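Local coordinates for hypothetical protein (Geobacillus stearothermophilus, PDB 1SFS) that is of unknown function but belongs to the Rv2525c-like, glycoside hydrolase-like family and may be a bacterial lysozyme, at residues A181-A186 / A210-W215. Residues are numbered along the deposited sequence; the frame is centred on the assembly and turned at random.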
# COMPACT_ATOMS: atom_id res chain seq x y z
N ALA A 181 -3.54 -7.84 9.37
CA ALA A 181 -3.27 -6.61 8.64
C ALA A 181 -1.78 -6.30 8.62
O ALA A 181 -1.05 -6.51 9.59
CB ALA A 181 -4.01 -5.43 9.23
N VAL A 182 -1.35 -5.72 7.51
CA VAL A 182 -0.03 -5.15 7.34
C VAL A 182 -0.18 -3.67 7.06
O VAL A 182 -0.98 -3.29 6.20
CB VAL A 182 0.75 -5.86 6.23
CG1 VAL A 182 2.08 -5.21 5.97
CG2 VAL A 182 0.92 -7.33 6.57
N ILE A 183 0.57 -2.84 7.78
CA ILE A 183 0.52 -1.40 7.61
C ILE A 183 1.71 -0.91 6.77
O ILE A 183 2.85 -1.30 6.99
CB ILE A 183 0.47 -0.68 8.98
CG1 ILE A 183 -0.83 -1.03 9.71
CG2 ILE A 183 0.62 0.82 8.83
CD1 ILE A 183 -0.93 -0.45 11.11
N TRP A 184 1.35 -0.04 5.84
CA TRP A 184 2.25 0.80 5.08
C TRP A 184 2.08 2.21 5.65
O TRP A 184 1.05 2.84 5.45
CB TRP A 184 1.89 0.72 3.59
CG TRP A 184 2.71 1.55 2.65
CD1 TRP A 184 3.78 2.36 2.89
CD2 TRP A 184 2.45 1.61 1.26
NE1 TRP A 184 4.22 2.91 1.71
CE2 TRP A 184 3.43 2.49 0.70
CE3 TRP A 184 1.50 1.01 0.44
CZ2 TRP A 184 3.46 2.78 -0.67
CZ3 TRP A 184 1.54 1.31 -0.89
CH2 TRP A 184 2.51 2.18 -1.43
N SER A 185 3.08 2.65 6.42
CA SER A 185 2.98 3.92 7.12
C SER A 185 3.48 5.06 6.27
O SER A 185 4.57 4.98 5.68
CB SER A 185 3.82 3.83 8.39
OG SER A 185 3.75 5.08 9.05
N ALA A 186 2.73 6.16 6.25
CA ALA A 186 3.06 7.38 5.56
C ALA A 186 3.71 8.43 6.43
O ALA A 186 3.72 9.60 6.06
CB ALA A 186 1.79 7.94 4.90
N ALA A 210 1.00 -4.14 15.68
CA ALA A 210 0.89 -3.99 14.25
C ALA A 210 2.10 -4.59 13.55
O ALA A 210 3.16 -4.72 14.09
CB ALA A 210 0.79 -2.55 13.88
N ASN A 211 1.87 -4.91 12.27
CA ASN A 211 2.90 -5.33 11.34
C ASN A 211 3.21 -4.14 10.41
O ASN A 211 2.60 -4.02 9.35
CB ASN A 211 2.43 -6.52 10.52
CG ASN A 211 2.04 -7.70 11.33
OD1 ASN A 211 2.83 -8.17 12.13
ND2 ASN A 211 0.80 -8.16 11.18
N VAL A 212 4.09 -3.26 10.81
CA VAL A 212 4.40 -2.06 10.03
C VAL A 212 5.58 -2.39 9.13
O VAL A 212 6.75 -2.26 9.50
CB VAL A 212 4.64 -0.81 10.89
CG1 VAL A 212 4.83 0.37 9.99
CG2 VAL A 212 3.52 -0.61 11.87
N TRP A 213 5.27 -2.89 7.94
CA TRP A 213 6.24 -3.48 7.04
C TRP A 213 6.59 -2.65 5.85
O TRP A 213 7.43 -3.06 5.06
CB TRP A 213 5.79 -4.87 6.57
CG TRP A 213 5.76 -5.91 7.65
CD1 TRP A 213 6.13 -5.81 8.95
CD2 TRP A 213 5.28 -7.26 7.43
NE1 TRP A 213 5.93 -7.05 9.57
CE2 TRP A 213 5.41 -7.93 8.66
CE3 TRP A 213 4.77 -7.92 6.30
CZ2 TRP A 213 5.03 -9.26 8.80
CZ3 TRP A 213 4.39 -9.25 6.44
CH2 TRP A 213 4.54 -9.84 7.66
N VAL A 214 5.96 -1.51 5.66
CA VAL A 214 6.28 -0.59 4.58
C VAL A 214 6.28 0.81 5.14
O VAL A 214 5.47 1.13 6.01
CB VAL A 214 5.32 -0.68 3.37
CG1 VAL A 214 6.04 -0.30 2.09
CG2 VAL A 214 4.64 -2.04 3.26
N TRP A 215 7.13 1.69 4.60
CA TRP A 215 7.26 3.05 5.05
C TRP A 215 7.45 3.96 3.83
O TRP A 215 8.48 3.83 3.13
CB TRP A 215 8.48 3.18 5.97
CG TRP A 215 8.73 4.56 6.46
CD1 TRP A 215 7.86 5.57 6.69
CD2 TRP A 215 10.01 5.11 6.80
NE1 TRP A 215 8.50 6.68 7.13
CE2 TRP A 215 9.83 6.43 7.20
CE3 TRP A 215 11.31 4.59 6.76
CZ2 TRP A 215 10.90 7.25 7.58
CZ3 TRP A 215 12.37 5.39 7.13
CH2 TRP A 215 12.15 6.70 7.53
O HOH W 1 -0.83 -4.40 11.40
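Ile-183 meets the segment 210-215 through its backbone as much as its side chain: its N donates to Asn-211 O at 2.8 Å, while its O receives Trp-213 N at 3.0 Å and, more weakly, Val-214 N. One carbonyl thus takes two successive amides, the mark of a beta bulge, and the parallel register slips by one residue, from Ile-183 opposite Val-212 to Trp-184 opposite Val-214. The ladder resumes with Ser-185 N to Val-214 O. With CG1 anti to its carbonyl carbon (chi1 -65°), Ile-183 carries CD1 back to Ala-210 CB, 3.9 Å away, on the face where Phe-163 and Tyr-167 of the helix 163-173 also pack.

On the other face, Val-214 lies against the indole of Trp-184, CG1 sitting 3.7 Å from the centroid of its five-membered ring in a CH-pi contact; Val-214 CB lies 3.4 Å from Trp-184 CD1. The indole NE1 bonds to Asn-229 OD1, and Tyr-155 meets the ring edge-to-face. Replacing Trp-184 with an alanine would probably leave Val-214 without its aromatic partner and Asn-229 OD1 without this donor. Val-182 reaches across to Trp-213: Val-182 CG2 stands over the six-membered ring of Trp-213, 4.3 Å from the centroid, while Val-182 CG1 touches Trp-213 CB.

Before the strand 182-185, Ala-181 O accepts Asn-211 ND2 at 2.9 Å, close to the plane of that side-chain amide, and a bridging water links the same oxygen to Asn-211 N. The contact joins neighbouring parallel strands, consistent with the barrel-like alpha/beta fold of glycoside hydrolase-like domains, in two ways: a backbone ladder that accommodates Trp-213 as the extra residue, and valine-indole contacts, without any charged pair between the segments.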